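Local coordinates for protein CDA peptide synthetase I (Streptomyces coelicolor, PDB 5DU9) that contains a condensation domain of a nonribosomal peptide synthetase, a member of the CoA-acyltransferase clan, modelled with the ligand (2s)-2-amino-n-butyl-propanamide bound, at residues A[214-217]-A[218-222]; A[170-173]-A[174-178]. The protein carries 1 engineered substitution. All coordinates share one frame; numbering follows the deposited sequence.

Contact 1 of 2, residues A[214-217]-A[218-222]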
loop_
_atom_site.group_PDB
_atom_site.type_symbol
_atom_site.label_atom_id
_atom_site.label_comp_id
_atom_site.label_asym_id
_atom_site.label_seq_id
_atom_site.Cartn_x
_atom_site.Cartn_y
_atom_site.Cartn_z
ATOM N N ARG A 214 8.576 7.850 -21.651
ATOM C CA ARG A 214 7.300 8.240 -22.235
ATOM C C ARG A 214 7.023 7.429 -23.498
ATOM O O ARG A 214 5.923 6.912 -23.695
ATOM C CB ARG A 214 7.299 9.735 -22.555
ATOM C CG ARG A 214 5.968 10.275 -23.051
ATOM C CD ARG A 214 6.104 11.727 -23.480
ATOM N NE ARG A 214 4.912 12.224 -24.161
ATOM C CZ ARG A 214 4.859 13.369 -24.837
ATOM N NH1 ARG A 214 5.933 14.141 -24.933
ATOM N NH2 ARG A 214 3.730 13.740 -25.425
ATOM N N ALA A 215 8.036 7.315 -24.346
ATOM C CA ALA A 215 7.914 6.572 -25.592
ATOM C C ALA A 215 7.664 5.090 -25.329
ATOM O O ALA A 215 6.849 4.458 -26.008
ATOM C CB ALA A 215 9.165 6.752 -26.434
ATOM N N TYR A 216 8.372 4.536 -24.350
ATOM C CA TYR A 216 8.204 3.128 -23.999
ATOM C C TYR A 216 6.766 2.824 -23.604
ATOM O O TYR A 216 6.154 1.889 -24.119
ATOM C CB TYR A 216 9.133 2.732 -22.850
ATOM C CG TYR A 216 8.840 1.350 -22.299
ATOM C CD1 TYR A 216 9.290 0.212 -22.954
ATOM C CD2 TYR A 216 8.108 1.186 -21.128
ATOM C CE1 TYR A 216 9.022 -1.050 -22.459
ATOM C CE2 TYR A 216 7.837 -0.074 -20.621
ATOM C CZ TYR A 216 8.295 -1.187 -21.292
ATOM O OH TYR A 216 8.027 -2.437 -20.796
ATOM N N TRP A 217 6.229 3.622 -22.691
ATOM C CA TRP A 217 4.916 3.338 -22.129
ATOM C C TRP A 217 3.787 3.610 -23.116
ATOM O O TRP A 217 2.837 2.834 -23.202
ATOM C CB TRP A 217 4.705 4.145 -20.850
ATOM C CG TRP A 217 5.441 3.556 -19.697
ATOM C CD1 TRP A 217 6.515 4.088 -19.043
ATOM C CD2 TRP A 217 5.173 2.298 -19.073
ATOM N NE1 TRP A 217 6.924 3.241 -18.042
ATOM C CE2 TRP A 217 6.115 2.135 -18.039
ATOM C CE3 TRP A 217 4.222 1.294 -19.284
ATOM C CZ2 TRP A 217 6.137 1.012 -17.224
ATOM C CZ3 TRP A 217 4.244 0.180 -18.462
ATOM C CH2 TRP A 217 5.195 0.047 -17.453
ATOM N N THR A 218 3.884 4.701 -23.866
ATOM C CA THR A 218 2.844 5.009 -24.840
ATOM C C THR A 218 2.844 3.964 -25.949
ATOM O O THR A 218 1.785 3.574 -26.441
ATOM C CB THR A 218 3.017 6.410 -25.444
ATOM O OG1 THR A 218 4.339 6.554 -25.980
ATOM C CG2 THR A 218 2.775 7.473 -24.387
ATOM N N GLY A 219 4.031 3.496 -26.321
ATOM C CA GLY A 219 4.162 2.485 -27.359
ATOM C C GLY A 219 3.461 1.186 -27.013
ATOM O O GLY A 219 2.883 0.535 -27.886
ATOM N N LEU A 220 3.507 0.811 -25.736
ATOM C CA LEU A 220 2.899 -0.433 -25.263
ATOM C C LEU A 220 1.374 -0.418 -25.306
ATOM O O LEU A 220 0.744 -1.477 -25.328
ATOM C CB LEU A 220 3.332 -0.730 -23.821
ATOM C CG LEU A 220 4.722 -1.307 -23.535
ATOM C CD1 LEU A 220 4.807 -1.680 -22.058
ATOM C CD2 LEU A 220 5.034 -2.513 -24.408
ATOM N N PHE A 221 0.783 0.774 -25.298
ATOM C CA PHE A 221 -0.668 0.905 -25.159
ATOM C C PHE A 221 -1.304 1.750 -26.259
ATOM O O PHE A 221 -2.266 2.478 -26.011
ATOM C CB PHE A 221 -0.996 1.498 -23.787
ATOM C CG PHE A 221 -0.625 0.601 -22.646
ATOM C CD1 PHE A 221 -1.516 -0.348 -22.181
ATOM C CD2 PHE A 221 0.621 0.694 -22.041
ATOM C CE1 PHE A 221 -1.179 -1.185 -21.134
ATOM C CE2 PHE A 221 0.964 -0.140 -21.000
ATOM C CZ PHE A 221 0.062 -1.081 -20.543
ATOM N N THR A 222 -0.776 1.643 -27.475
ATOM C CA THR A 222 -1.332 2.370 -28.606
ATOM C C THR A 222 -2.776 1.955 -28.875
ATOM O O THR A 222 -3.566 2.750 -29.382
ATOM C CB THR A 222 -0.499 2.156 -29.887
ATOM O OG1 THR A 222 -0.279 0.754 -30.100
ATOM C CG2 THR A 222 0.845 2.862 -29.777
#
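With Y216 CG anti to its backbone N (chi1 171°) and L220 CG anti to the carbonyl carbon (chi1 -78°), the two side chains meet one helical turn apart. L220 CD1 sits 3.6 Å from Y216 CZ, while L220 CG lies over one face of the phenol ring, offset toward the rim. L220 CD1 also comes obliquely to the W217 indole, 4.1 Å from its CZ3. F221 runs alongside W217, pointing the same way, and its CE2 meets the indole at the edge, 4.0 Å from CE3. F221 CD2 comes within 3.3 Å of W217 O, close to the ring plane. Elsewhere, R214 O is gripped twice, by T218 N at 3.0 Å and T218 OG1 at 2.8 Å, from opposite faces of the carbonyl plane. Outside these residues, W217 NE1 bonds to H342 O, and R214 NE pairs with E353. G219 N to A215 O is a regular i+4 bond, but L220 N splits between Y216 O and, weakly, W217 O. This is the C-terminal part of helix 208-220, whose W217, with F221 just beyond its end, packs on strand 311-318 and helix 347-354 of the condensation domain.

Contact 2 of 2, residues A[170-173]-A[174-178]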
loop_
_atom_site.group_PDB
_atom_site.type_symbol
_atom_site.label_atom_id
_atom_site.label_comp_id
_atom_site.label_asym_id
_atom_site.label_seq_id
_atom_site.Cartn_x
_atom_site.Cartn_y
_atom_site.Cartn_z
ATOM N N TYR A 170 6.436 2.632 12.015
ATOM C CA TYR A 170 6.274 1.634 13.071
ATOM C C TYR A 170 7.613 1.273 13.709
ATOM O O TYR A 170 7.716 1.154 14.929
ATOM C CB TYR A 170 5.619 0.367 12.522
ATOM C CG TYR A 170 4.137 0.457 12.240
ATOM C CD1 TYR A 170 3.262 1.036 13.148
ATOM C CD2 TYR A 170 3.614 -0.064 11.067
ATOM C CE1 TYR A 170 1.903 1.101 12.889
ATOM C CE2 TYR A 170 2.267 -0.009 10.800
ATOM C CZ TYR A 170 1.412 0.572 11.715
ATOM O OH TYR A 170 0.064 0.632 11.444
ATOM N N GLU A 171 8.635 1.093 12.878
ATOM C CA GLU A 171 9.958 0.742 13.377
ATOM C C GLU A 171 10.513 1.840 14.276
ATOM O O GLU A 171 11.095 1.558 15.321
ATOM C CB GLU A 171 10.926 0.476 12.220
ATOM C CG GLU A 171 10.656 -0.818 11.468
ATOM C CD GLU A 171 11.878 -1.359 10.750
ATOM O OE1 GLU A 171 12.845 -0.594 10.547
ATOM O OE2 GLU A 171 11.870 -2.553 10.384
ATOM N N ARG A 172 10.335 3.093 13.868
ATOM C CA ARG A 172 10.829 4.218 14.658
ATOM C C ARG A 172 10.062 4.330 15.975
ATOM O O ARG A 172 10.653 4.566 17.033
ATOM C CB ARG A 172 10.721 5.524 13.869
ATOM C CG ARG A 172 11.080 6.774 14.664
ATOM C CD ARG A 172 12.480 6.693 15.250
ATOM N NE ARG A 172 12.844 7.910 15.972
ATOM C CZ ARG A 172 13.902 8.021 16.769
ATOM N NH1 ARG A 172 14.709 6.985 16.960
ATOM N NH2 ARG A 172 14.151 9.168 17.385
ATOM N N LEU A 173 8.746 4.164 15.900
ATOM C CA LEU A 173 7.896 4.225 17.085
ATOM C C LEU A 173 8.355 3.219 18.128
ATOM O O LEU A 173 8.499 3.549 19.307
ATOM C CB LEU A 173 6.437 3.959 16.716
ATOM C CG LEU A 173 5.443 3.977 17.880
ATOM C CD1 LEU A 173 5.287 5.385 18.425
ATOM C CD2 LEU A 173 4.098 3.415 17.451
ATOM N N ALA A 174 8.579 1.986 17.688
ATOM C CA ALA A 174 9.017 0.925 18.589
ATOM C C ALA A 174 10.387 1.240 19.178
ATOM O O ALA A 174 10.620 1.032 20.365
ATOM C CB ALA A 174 9.046 -0.404 17.861
ATOM N N GLU A 175 11.286 1.752 18.343
ATOM C CA GLU A 175 12.632 2.102 18.782
ATOM C C GLU A 175 12.598 3.117 19.919
ATOM O O GLU A 175 13.300 2.964 20.920
ATOM C CB GLU A 175 13.443 2.659 17.610
ATOM C CG GLU A 175 14.903 2.922 17.937
ATOM C CD GLU A 175 15.681 3.426 16.740
ATOM O OE1 GLU A 175 15.162 4.307 16.023
ATOM O OE2 GLU A 175 16.807 2.936 16.512
ATOM N N VAL A 176 11.781 4.154 19.761
ATOM C CA VAL A 176 11.650 5.183 20.790
ATOM C C VAL A 176 11.008 4.605 22.050
ATOM O O VAL A 176 11.443 4.895 23.162
ATOM C CB VAL A 176 10.819 6.383 20.283
ATOM C CG1 VAL A 176 10.633 7.424 21.381
ATOM C CG2 VAL A 176 11.492 7.020 19.072
ATOM N N TYR A 177 9.977 3.783 21.868
ATOM C CA TYR A 177 9.276 3.165 22.994
ATOM C C TYR A 177 10.216 2.311 23.843
ATOM O O TYR A 177 10.168 2.355 25.077
ATOM C CB TYR A 177 8.107 2.312 22.495
ATOM C CG TYR A 177 7.340 1.616 23.602
ATOM C CD1 TYR A 177 6.376 2.294 24.338
ATOM C CD2 TYR A 177 7.580 0.283 23.908
ATOM C CE1 TYR A 177 5.670 1.664 25.351
ATOM C CE2 TYR A 177 6.878 -0.358 24.920
ATOM C CZ TYR A 177 5.926 0.339 25.637
ATOM O OH TYR A 177 5.224 -0.287 26.642
ATOM N N ARG A 178 11.069 1.532 23.185
ATOM C CA ARG A 178 12.009 0.674 23.904
ATOM C C ARG A 178 12.963 1.507 24.752
ATOM O O ARG A 178 13.264 1.152 25.890
ATOM C CB ARG A 178 12.805 -0.205 22.935
ATOM C CG ARG A 178 11.985 -1.294 22.256
ATOM C CD ARG A 178 12.876 -2.327 21.577
ATOM N NE ARG A 178 13.884 -1.724 20.705
ATOM C CZ ARG A 178 13.707 -1.446 19.415
ATOM N NH1 ARG A 178 12.549 -1.702 18.815
ATOM N NH2 ARG A 178 14.697 -0.905 18.718
HETATM O O HOH W 1 12.172 -0.865 15.865
#
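R172 and E175 form a salt bridge one turn apart on this helix: R172 NH1 reaches E175 OE1 at 2.9 Å, with an N-H...O angle of 148°. The oxygen lies practically in the guanidinium plane, whereas NH1 arrives from above the carboxylate, and the two planes stand 90° apart. A bend at chi2 (57°) turns the arginine along the helix, and the extended glutamate crosses it obliquely. NH1 has a second acceptor in P187 O, so the rotation of the guanidinium is probably well defined.

Apolar contact comes from V176, whose CG2 lies over the centre of one guanidinium face, 3.5 Å from R172 CZ. The arginine is thus held at its edge by a carboxylate and on a face by a methyl.

Backbone bonds run in unbroken i+4 order: A174 N to Y170 O, E175 N to E171 O, V176 N to R172 O and Y177 N to L173 O, each 3.0 Å.

One water adds a bridge, donating to E171 O at 2.7 Å and accepting from R178 NH1, which also bonds to D374 O.

Y170 and L173 face strand 149-157, while V176 packs on helix 46-58. The whole is a regular alpha-helix with an i to i+3 salt bridge, part of helix 163-182, laid against the six-stranded mixed sheet of the condensation domain.

Overall arrangement
Contact 2 comes first along the chain, within helix 163-182, and contact 1 follows at the C-terminal end of helix 208-220, with helix 194-205 between them. Their centres are 44 Å apart, on opposite sides of the chain's centre, and their nearest atoms remain about 28 Å apart, so neither touches the other. Contact 2 belongs with the sheet that includes strands 33-40 and 149-157; contact 1 rests on strand 311-318 and helix 347-354. Both fall within the one condensation-domain range. Contact 2 thus joins its helix to early elements, helix 46-58 and strand 149-157, and also to the late strand 373-374, whereas contact 1 joins its helix to elements that come well after it.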